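PDB 3LP5: putative cell surface hydrolase from Lactobacillus plantarum, which probably acts as a hydrolase of the alpha/beta-hydrolase superfamily at the bacterial cell surface, its substrate being unknown. Local coordinates for residues Glu164-Glu175 and Lys200-Asn211; Gln222-Tyr230 and Val240-Val248. All blocks are in the same frame, centred on the assembly; numbering follows the deposited sequence.

Overall arrangement
Both contacts lie at the same edge of an alpha/beta-hydrolase sheet, contact 1 within it and contact 2 in helices beside it, centres 11 Å apart. In contact 1, strand 201-206 is added as the outermost strand next to strand 167-172; the chain then runs into helix 217-231, which returns across one face of this pair and presents Gln222-Tyr230 to helix 238-245 in contact 2. Leu226 CD1 joins the two layers, 3.6 Å from Ile205 CG2, and Tyr169 meets the ring of Tyr230. The end of segment 240-248 returns to the sheet edge, where Thr206 N lies 3.1 Å from Arg247 O, probably hydrogen-bonded. A bound sodium ion is about 14 Å from the side chain of Ser225.

Contact 1: Glu164-Glu175 and Lys200-Asn211; sequences ESLTVYSIAGTE and KHFTEITVTGAN
The backbones of Thr167-Ala172 and His201-Thr206 pair in parallel, with Thr167 level with His201. Val168, Ser170 and Ala172 each donate N-H to the outer strand and take one back; Val168 N to His201 O (2.8 Å) is typical, and Val207 N on Ala172 O closes the series. Water bridges Val168 O and Thr203 OG1. These are the last two strands of the alpha/beta-hydrolase sheet: 167-172 also bonds to strand 127-134, whereas 201-206 is outermost, with Asn250 of the C-terminal tail bonded to its far side.

On the face of Tyr169 and Ile171, which helix 217-231 packs against, the Tyr169 ring lies alongside Thr203, its CD1 3.7 Å from Thr203 CB, and Ile171 CG2 reaches Val207 CG2 at 3.8 Å. On the other face Phe202, CG anti to its N (chi1 177°), swings its ring toward the neighbouring strand, meeting Val168 CG1 in plane at its edge.

Past the strands, polar side chains tie the loops. Asn211 OD1 accepts Gly173 N (2.9 Å) from above its carbonyl plane, while Asn211 ND2 donates in plane to a lone pair of Glu175 O (3.1 Å). Glu175, bent at chi2 (73°), folds its carboxylate back over the 207-210 turn: OE1 takes Asn211 N nearly along its C-O axis, and OE2 takes Gly209 N (2.8 Å) from above the carboxylate plane.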
loop_
_atom_site.group_PDB
_atom_site.type_symbol
_atom_site.label_atom_id
_atom_site.label_comp_id
_atom_site.label_asym_id
_atom_site.label_seq_id
_atom_site.Cartn_x
_atom_site.Cartn_y
_atom_site.Cartn_z
ATOM N N GLU A 164 -13.112 -3.977 -10.353
ATOM C CA GLU A 164 -14.016 -2.845 -10.449
ATOM C C GLU A 164 -14.670 -2.467 -9.106
ATOM O O GLU A 164 -15.064 -1.335 -8.924
ATOM C CB GLU A 164 -15.087 -3.032 -11.552
ATOM C CG GLU A 164 -14.519 -3.245 -12.980
ATOM C CD GLU A 164 -15.591 -3.222 -14.096
ATOM O OE1 GLU A 164 -16.693 -3.773 -13.887
ATOM O OE2 GLU A 164 -15.341 -2.651 -15.189
ATOM N N SER A 165 -14.823 -3.376 -8.162
ATOM C CA SER A 165 -15.504 -2.965 -6.935
ATOM C C SER A 165 -14.535 -2.373 -5.846
ATOM O O SER A 165 -15.005 -1.965 -4.780
ATOM C CB SER A 165 -16.302 -4.135 -6.362
ATOM O OG SER A 165 -15.328 -5.062 -5.879
ATOM N N LEU A 166 -13.244 -2.234 -6.162
ATOM C CA LEU A 166 -12.214 -1.652 -5.254
ATOM C C LEU A 166 -12.344 -0.161 -4.944
ATOM O O LEU A 166 -12.748 0.646 -5.797
ATOM C CB LEU A 166 -10.793 -1.920 -5.833
ATOM C CG LEU A 166 -9.537 -1.499 -5.077
ATOM C CD1 LEU A 166 -9.354 -2.195 -3.743
ATOM C CD2 LEU A 166 -8.335 -1.789 -5.954
ATOM N N THR A 167 -11.966 0.199 -3.719
ATOM C CA THR A 167 -11.896 1.576 -3.253
ATOM C C THR A 167 -10.441 1.881 -2.995
ATOM O O THR A 167 -9.787 1.144 -2.240
ATOM C CB THR A 167 -12.736 1.783 -1.934
ATOM O OG1 THR A 167 -14.115 1.809 -2.287
ATOM C CG2 THR A 167 -12.508 3.120 -1.353
ATOM N N VAL A 168 -9.933 2.946 -3.632
ATOM C CA VAL A 168 -8.553 3.309 -3.555
ATOM C C VAL A 168 -8.330 4.691 -2.962
ATOM O O VAL A 168 -8.942 5.695 -3.429
ATOM C CB VAL A 168 -7.832 3.238 -4.923
ATOM C CG1 VAL A 168 -6.328 3.602 -4.759
ATOM C CG2 VAL A 168 -8.025 1.813 -5.564
ATOM N N TYR A 169 -7.444 4.729 -1.946
ATOM C CA TYR A 169 -6.898 6.010 -1.373
ATOM C C TYR A 169 -5.415 6.176 -1.689
ATOM O O TYR A 169 -4.605 5.246 -1.457
ATOM C CB TYR A 169 -7.088 6.046 0.137
ATOM C CG TYR A 169 -8.523 5.841 0.542
ATOM C CD1 TYR A 169 -9.375 6.958 0.719
ATOM C CD2 TYR A 169 -9.031 4.562 0.761
ATOM C CE1 TYR A 169 -10.712 6.807 1.077
ATOM C CE2 TYR A 169 -10.390 4.391 1.145
ATOM C CZ TYR A 169 -11.197 5.521 1.295
ATOM O OH TYR A 169 -12.500 5.392 1.619
ATOM N N SER A 170 -5.064 7.308 -2.288
ATOM C CA SER A 170 -3.688 7.593 -2.605
ATOM C C SER A 170 -3.253 8.860 -1.824
ATOM O O SER A 170 -3.746 9.948 -2.097
ATOM C CB SER A 170 -3.514 7.797 -4.110
ATOM O OG SER A 170 -2.147 8.187 -4.426
ATOM N N ILE A 171 -2.372 8.682 -0.835
ATOM C CA ILE A 171 -1.770 9.804 -0.073
ATOM C C ILE A 171 -0.535 10.272 -0.813
ATOM O O ILE A 171 0.284 9.443 -1.230
ATOM C CB ILE A 171 -1.374 9.350 1.325
ATOM C CG1 ILE A 171 -2.657 8.979 2.139
ATOM C CG2 ILE A 171 -0.440 10.386 2.051
ATOM C CD1 ILE A 171 -2.379 8.118 3.398
ATOM N N ALA A 172 -0.423 11.596 -0.997
ATOM C CA ALA A 172 0.767 12.246 -1.545
ATOM C C ALA A 172 1.140 13.487 -0.727
ATOM O O ALA A 172 0.288 14.128 -0.074
ATOM C CB ALA A 172 0.504 12.648 -2.995
ATOM N N GLY A 173 2.419 13.805 -0.726
ATOM C CA GLY A 173 2.850 15.120 -0.249
ATOM C C GLY A 173 2.917 16.114 -1.393
ATOM O O GLY A 173 2.467 15.842 -2.531
ATOM N N THR A 174 3.472 17.281 -1.132
ATOM C CA THR A 174 3.579 18.284 -2.209
ATOM C C THR A 174 5.018 18.549 -2.661
ATOM O O THR A 174 5.257 19.403 -3.482
ATOM C CB THR A 174 2.804 19.579 -1.904
ATOM O OG1 THR A 174 3.145 20.047 -0.586
ATOM C CG2 THR A 174 1.259 19.319 -2.012
ATOM N N GLU A 175 5.950 17.749 -2.174
ATOM C CA GLU A 175 7.369 17.856 -2.507
ATOM C C GLU A 175 7.606 17.456 -3.966
ATOM O O GLU A 175 7.145 16.410 -4.397
ATOM C CB GLU A 175 8.155 16.962 -1.522
ATOM C CG GLU A 175 7.822 17.277 0.005
ATOM C CD GLU A 175 6.432 16.785 0.450
ATOM O OE1 GLU A 175 6.182 15.573 0.357
ATOM O OE2 GLU A 175 5.579 17.610 0.912
ATOM N N LYS A 200 -14.168 1.499 -8.386
ATOM C CA LYS A 200 -15.386 2.135 -7.847
ATOM C C LYS A 200 -15.158 3.576 -7.300
ATOM O O LYS A 200 -15.920 4.491 -7.611
ATOM C CB LYS A 200 -15.944 1.226 -6.717
ATOM C CG LYS A 200 -17.418 1.428 -6.404
ATOM C CD LYS A 200 -17.766 1.166 -4.921
ATOM C CE LYS A 200 -17.827 -0.312 -4.512
ATOM N NZ LYS A 200 -18.205 -1.218 -5.642
ATOM N N HIS A 201 -14.128 3.777 -6.468
ATOM C CA HIS A 201 -13.828 5.116 -5.950
ATOM C C HIS A 201 -12.349 5.282 -5.867
ATOM O O HIS A 201 -11.628 4.331 -5.432
ATOM C CB HIS A 201 -14.322 5.371 -4.512
ATOM C CG HIS A 201 -15.775 5.090 -4.277
ATOM N ND1 HIS A 201 -16.785 5.911 -4.747
ATOM C CD2 HIS A 201 -16.386 4.114 -3.552
ATOM C CE1 HIS A 201 -17.956 5.426 -4.358
ATOM N NE2 HIS A 201 -17.741 4.343 -3.629
ATOM N N PHE A 202 -11.884 6.476 -6.266
ATOM C CA PHE A 202 -10.485 6.866 -6.129
ATOM C C PHE A 202 -10.408 8.178 -5.397
ATOM O O PHE A 202 -11.112 9.136 -5.776
ATOM C CB PHE A 202 -9.843 7.009 -7.499
ATOM C CG PHE A 202 -8.422 7.480 -7.460
ATOM C CD1 PHE A 202 -7.417 6.671 -6.942
ATOM C CD2 PHE A 202 -8.092 8.740 -7.952
ATOM C CE1 PHE A 202 -6.103 7.082 -6.908
ATOM C CE2 PHE A 202 -6.790 9.186 -7.900
ATOM C CZ PHE A 202 -5.780 8.352 -7.416
ATOM N N THR A 203 -9.593 8.210 -4.339
ATOM C CA THR A 203 -9.508 9.409 -3.448
ATOM C C THR A 203 -8.055 9.831 -3.222
ATOM O O THR A 203 -7.272 9.039 -2.753
ATOM C CB THR A 203 -10.189 9.154 -2.099
ATOM O OG1 THR A 203 -11.546 8.879 -2.353
ATOM C CG2 THR A 203 -10.163 10.364 -1.165
ATOM N N GLU A 204 -7.708 11.067 -3.616
ATOM C CA GLU A 204 -6.402 11.617 -3.342
ATOM C C GLU A 204 -6.448 12.399 -2.064
ATOM O O GLU A 204 -7.391 13.166 -1.831
ATOM C CB GLU A 204 -5.949 12.554 -4.475
ATOM C CG GLU A 204 -6.045 11.842 -5.820
ATOM C CD GLU A 204 -5.906 12.805 -7.011
ATOM O OE1 GLU A 204 -4.754 13.169 -7.303
ATOM O OE2 GLU A 204 -6.937 13.190 -7.627
ATOM N N ILE A 205 -5.391 12.234 -1.257
ATOM C CA ILE A 205 -5.299 12.872 0.067
ATOM C C ILE A 205 -3.919 13.462 0.145
ATOM O O ILE A 205 -2.962 12.797 -0.214
ATOM C CB ILE A 205 -5.506 11.842 1.248
ATOM C CG1 ILE A 205 -6.877 11.190 1.172
ATOM C CG2 ILE A 205 -5.307 12.526 2.658
ATOM C CD1 ILE A 205 -7.059 9.879 1.963
ATOM N N THR A 206 -3.801 14.706 0.645
ATOM C CA THR A 206 -2.504 15.309 0.844
ATOM C C THR A 206 -2.054 15.206 2.292
ATOM O O THR A 206 -2.804 15.497 3.223
ATOM C CB THR A 206 -2.476 16.812 0.407
ATOM O OG1 THR A 206 -3.040 16.918 -0.892
ATOM C CG2 THR A 206 -1.064 17.318 0.324
ATOM N N VAL A 207 -0.801 14.805 2.467
ATOM C CA VAL A 207 -0.109 14.902 3.740
ATOM C C VAL A 207 1.235 15.535 3.429
ATOM O O VAL A 207 2.054 14.954 2.688
ATOM C CB VAL A 207 0.101 13.486 4.395
ATOM C CG1 VAL A 207 0.982 13.558 5.635
ATOM C CG2 VAL A 207 -1.238 12.905 4.753
ATOM N N THR A 208 1.509 16.687 4.058
ATOM C CA THR A 208 2.703 17.403 3.653
ATOM C C THR A 208 3.910 16.655 4.175
ATOM O O THR A 208 3.875 16.182 5.290
ATOM C CB THR A 208 2.685 18.882 4.080
ATOM O OG1 THR A 208 2.862 18.955 5.498
ATOM C CG2 THR A 208 1.360 19.538 3.694
ATOM N N GLY A 209 4.935 16.466 3.340
ATOM C CA GLY A 209 6.088 15.683 3.725
ATOM C C GLY A 209 6.017 14.199 3.438
ATOM O O GLY A 209 7.030 13.495 3.587
ATOM N N ALA A 210 4.855 13.696 3.007
ATOM C CA ALA A 210 4.676 12.240 2.812
ATOM C C ALA A 210 5.561 11.695 1.702
ATOM O O ALA A 210 5.848 10.499 1.692
ATOM C CB ALA A 210 3.194 11.823 2.585
ATOM N N ASN A 211 6.059 12.560 0.810
ATOM C CA ASN A 211 6.901 12.091 -0.309
ATOM C C ASN A 211 8.370 11.856 0.098
ATOM O O ASN A 211 9.140 11.342 -0.711
ATOM C CB ASN A 211 6.908 13.117 -1.463
ATOM C CG ASN A 211 5.572 13.182 -2.203
ATOM O OD1 ASN A 211 4.655 12.410 -1.930
ATOM N ND2 ASN A 211 5.446 14.163 -3.099
HETATM O O HOH W 1 -18.113 -1.036 -8.988
HETATM O O HOH W 2 -11.737 6.071 -2.560
#

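Contact 2: Gln222-Tyr230 and Val240-Val248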
loop_
_atom_site.group_PDB
_atom_site.type_symbol
_atom_site.label_atom_id
_atom_site.label_comp_id
_atom_site.label_asym_id
_atom_site.label_seq_id
_atom_site.Cartn_x
_atom_site.Cartn_y
_atom_site.Cartn_z
ATOM N N GLN A 222 -0.635 11.861 11.342
ATOM C CA GLN A 222 -1.666 12.113 10.320
ATOM C C GLN A 222 -1.882 10.878 9.463
ATOM O O GLN A 222 -3.021 10.528 9.189
ATOM C CB GLN A 222 -1.248 13.254 9.388
ATOM C CG GLN A 222 -1.262 14.589 10.087
ATOM C CD GLN A 222 -0.780 15.802 9.243
ATOM O OE1 GLN A 222 -0.411 16.812 9.815
ATOM N NE2 GLN A 222 -0.866 15.737 7.942
ATOM N N ILE A 223 -0.800 10.235 9.046
ATOM C CA ILE A 223 -0.906 9.069 8.221
ATOM C C ILE A 223 -1.616 7.936 8.977
ATOM O O ILE A 223 -2.532 7.301 8.421
ATOM C CB ILE A 223 0.452 8.617 7.686
ATOM C CG1 ILE A 223 0.926 9.658 6.666
ATOM C CG2 ILE A 223 0.329 7.219 7.001
ATOM C CD1 ILE A 223 2.295 9.388 6.110
ATOM N N VAL A 224 -1.223 7.682 10.226
ATOM C CA VAL A 224 -1.890 6.620 11.061
ATOM C C VAL A 224 -3.359 7.010 11.261
ATOM O O VAL A 224 -4.231 6.147 11.182
ATOM C CB VAL A 224 -1.173 6.462 12.433
ATOM C CG1 VAL A 224 -2.011 5.637 13.463
ATOM C CG2 VAL A 224 0.172 5.774 12.178
ATOM N N SER A 225 -3.642 8.316 11.420
ATOM C CA SER A 225 -5.011 8.730 11.601
ATOM C C SER A 225 -5.834 8.360 10.309
ATOM O O SER A 225 -6.943 7.882 10.403
ATOM C CB SER A 225 -5.107 10.225 11.856
ATOM O OG SER A 225 -6.475 10.609 12.036
ATOM N N LEU A 226 -5.241 8.531 9.136
ATOM C CA LEU A 226 -5.947 8.297 7.870
ATOM C C LEU A 226 -6.122 6.831 7.601
ATOM O O LEU A 226 -7.111 6.400 6.979
ATOM C CB LEU A 226 -5.202 8.965 6.707
ATOM C CG LEU A 226 -5.173 10.506 6.777
ATOM C CD1 LEU A 226 -4.168 11.002 5.762
ATOM C CD2 LEU A 226 -6.548 11.154 6.520
ATOM N N ILE A 227 -5.111 6.057 7.982
ATOM C CA ILE A 227 -5.181 4.623 7.773
ATOM C C ILE A 227 -6.350 4.127 8.602
ATOM O O ILE A 227 -7.241 3.411 8.081
ATOM C CB ILE A 227 -3.894 3.864 8.181
ATOM C CG1 ILE A 227 -2.744 4.126 7.214
ATOM C CG2 ILE A 227 -4.171 2.371 8.381
ATOM C CD1 ILE A 227 -1.363 3.707 7.793
ATOM N N ARG A 228 -6.392 4.553 9.851
ATOM C CA ARG A 228 -7.556 4.190 10.725
ATOM C C ARG A 228 -8.944 4.609 10.166
ATOM O O ARG A 228 -9.866 3.801 10.097
ATOM C CB ARG A 228 -7.351 4.729 12.115
ATOM C CG ARG A 228 -6.260 3.985 12.851
ATOM C CD ARG A 228 -6.023 4.613 14.232
ATOM N NE ARG A 228 -7.247 4.541 15.042
ATOM C CZ ARG A 228 -7.557 5.380 16.019
ATOM N NH1 ARG A 228 -6.731 6.359 16.359
ATOM N NH2 ARG A 228 -8.675 5.192 16.713
ATOM N N GLN A 229 -9.094 5.867 9.767
ATOM C CA GLN A 229 -10.331 6.375 9.237
ATOM C C GLN A 229 -10.753 5.751 7.888
ATOM O O GLN A 229 -11.918 5.463 7.700
ATOM C CB GLN A 229 -10.250 7.895 9.094
ATOM C CG GLN A 229 -11.475 8.529 8.414
ATOM C CD GLN A 229 -11.607 9.979 8.743
ATOM O OE1 GLN A 229 -11.000 10.468 9.713
ATOM N NE2 GLN A 229 -12.388 10.688 7.965
ATOM N N TYR A 230 -9.829 5.586 6.948
ATOM C CA TYR A 230 -10.220 5.214 5.571
ATOM C C TYR A 230 -9.861 3.775 5.251
ATOM O O TYR A 230 -10.624 3.113 4.585
ATOM C CB TYR A 230 -9.568 6.158 4.527
ATOM C CG TYR A 230 -10.152 7.568 4.578
ATOM C CD1 TYR A 230 -11.450 7.839 4.088
ATOM C CD2 TYR A 230 -9.433 8.618 5.136
ATOM C CE1 TYR A 230 -11.978 9.128 4.171
ATOM C CE2 TYR A 230 -9.957 9.903 5.230
ATOM C CZ TYR A 230 -11.213 10.155 4.730
ATOM O OH TYR A 230 -11.703 11.436 4.807
ATOM N N VAL A 240 -11.656 14.913 14.477
ATOM C CA VAL A 240 -10.611 14.202 13.718
ATOM C C VAL A 240 -11.106 13.809 12.303
ATOM O O VAL A 240 -10.412 14.039 11.304
ATOM C CB VAL A 240 -10.084 13.024 14.550
ATOM C CG1 VAL A 240 -9.153 12.085 13.744
ATOM C CG2 VAL A 240 -9.344 13.609 15.761
ATOM N N ARG A 241 -12.311 13.267 12.241
ATOM C CA ARG A 241 -12.920 12.846 10.994
ATOM C C ARG A 241 -13.049 14.031 10.086
ATOM O O ARG A 241 -12.677 13.970 8.930
ATOM C CB ARG A 241 -14.308 12.244 11.222
ATOM C CG ARG A 241 -15.060 11.961 9.894
ATOM C CD ARG A 241 -16.414 11.310 10.083
ATOM N NE ARG A 241 -17.160 11.910 11.198
ATOM C CZ ARG A 241 -17.998 12.951 11.107
ATOM N NH1 ARG A 241 -18.240 13.559 9.933
ATOM N NH2 ARG A 241 -18.600 13.398 12.206
ATOM N N GLN A 242 -13.565 15.132 10.625
ATOM C CA GLN A 242 -13.825 16.330 9.802
ATOM C C GLN A 242 -12.536 16.913 9.229
ATOM O O GLN A 242 -12.493 17.248 8.062
ATOM C CB GLN A 242 -14.652 17.366 10.586
ATOM C CG GLN A 242 -16.069 16.804 10.793
ATOM C CD GLN A 242 -16.964 17.589 11.772
ATOM O OE1 GLN A 242 -16.496 18.225 12.719
ATOM N NE2 GLN A 242 -18.265 17.519 11.535
ATOM N N LYS A 243 -11.488 16.965 10.056
ATOM C CA LYS A 243 -10.198 17.460 9.681
ATOM C C LYS A 243 -9.541 16.543 8.621
ATOM O O LYS A 243 -8.907 17.050 7.682
ATOM C CB LYS A 243 -9.314 17.579 10.942
ATOM C CG LYS A 243 -7.829 17.977 10.726
ATOM C CD LYS A 243 -7.185 18.516 12.040
ATOM C CE LYS A 243 -6.717 17.418 13.043
ATOM N NZ LYS A 243 -5.428 17.795 13.774
ATOM N N ASN A 244 -9.645 15.227 8.783
ATOM C CA ASN A 244 -9.065 14.287 7.785
ATOM C C ASN A 244 -9.797 14.431 6.457
ATOM O O ASN A 244 -9.152 14.462 5.377
ATOM C CB ASN A 244 -9.117 12.835 8.272
ATOM C CG ASN A 244 -7.991 12.494 9.261
ATOM O OD1 ASN A 244 -7.018 13.210 9.374
ATOM N ND2 ASN A 244 -8.136 11.378 9.962
ATOM N N ALA A 245 -11.130 14.577 6.544
ATOM C CA ALA A 245 -12.007 14.849 5.382
ATOM C C ALA A 245 -11.508 16.041 4.565
ATOM O O ALA A 245 -11.555 16.025 3.338
ATOM C CB ALA A 245 -13.497 15.087 5.819
ATOM N N GLN A 246 -10.951 17.037 5.239
ATOM C CA GLN A 246 -10.517 18.227 4.554
ATOM C C GLN A 246 -9.144 18.072 3.928
ATOM O O GLN A 246 -8.743 18.955 3.145
ATOM C CB GLN A 246 -10.503 19.428 5.486
ATOM C CG GLN A 246 -11.870 19.891 5.962
ATOM C CD GLN A 246 -11.692 20.965 7.026
ATOM O OE1 GLN A 246 -10.842 20.833 7.920
ATOM N NE2 GLN A 246 -12.456 22.056 6.908
ATOM N N ARG A 247 -8.450 16.973 4.242
ATOM C CA ARG A 247 -7.222 16.579 3.526
ATOM C C ARG A 247 -7.463 15.953 2.123
ATOM O O ARG A 247 -6.540 15.898 1.287
ATOM C CB ARG A 247 -6.420 15.584 4.354
ATOM C CG ARG A 247 -5.966 16.126 5.697
ATOM C CD ARG A 247 -5.164 15.052 6.465
ATOM N NE ARG A 247 -5.178 15.314 7.917
ATOM C CZ ARG A 247 -4.523 16.308 8.517
ATOM N NH1 ARG A 247 -3.783 17.186 7.829
ATOM N NH2 ARG A 247 -4.626 16.448 9.825
ATOM N N VAL A 248 -8.665 15.466 1.877
ATOM C CA VAL A 248 -9.042 14.943 0.536
ATOM C C VAL A 248 -9.005 16.063 -0.527
ATOM O O VAL A 248 -9.537 17.180 -0.290
ATOM C CB VAL A 248 -10.427 14.338 0.616
ATOM C CG1 VAL A 248 -11.031 13.987 -0.785
ATOM C CG2 VAL A 248 -10.401 13.144 1.555
#
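Gln222 lays its amide over one face of the Arg247 guanidinium, the two planes only 17° apart. NE2 of Gln222 sits 3.3 Å from NH1 of Arg247, but both are donors, so this is a stack and not a bond. The arginine is fixed from its own segment: its NE points in plane at a lone pair of Asn244 OD1 (3.2 Å).

Asn244 is the polar centre of the contact. Its side chain enters the groove between Ser225, Leu226, Gln229 and Tyr230, and ND2 spends its hydrogens on two acceptors of the facing helix, both near its amide plane. Ser225 OG is 2.8 Å from Asn244 ND2 on a nearly straight bond; Gln229 OE1 is 3.0 Å from Asn244 ND2, which stands above the glutamine's carbonyl plane. With OD1 engaged by Arg247, the buried amide is bonded at both ends and its flip is settled. Leu226 CD2 presses on this amide, 3.4 Å from Asn244 CG.

Gln229, whose chain leaves the backbone opposite N (chi1 175°) and stays extended, reaches across in the reverse sense and sits as a knob among Val240, Arg241, Asn244 and Ala245. From there its NE2 makes a weak bond to Arg241 O. Tyr230 brings its hydroxyl to Ala245 and Val248, OH lying 3.5 Å from Ala245 CA.

The axes of segments 222-230 and 240-245 cross at -102°, 10.6 Å apart at closest approach, a reciprocal knobs-into-holes packing by which a C-terminal helix is set beside helix 217-231 at the sheet edge of the alpha/beta-hydrolase fold, while Arg247 and Val248 touch strand 201-206.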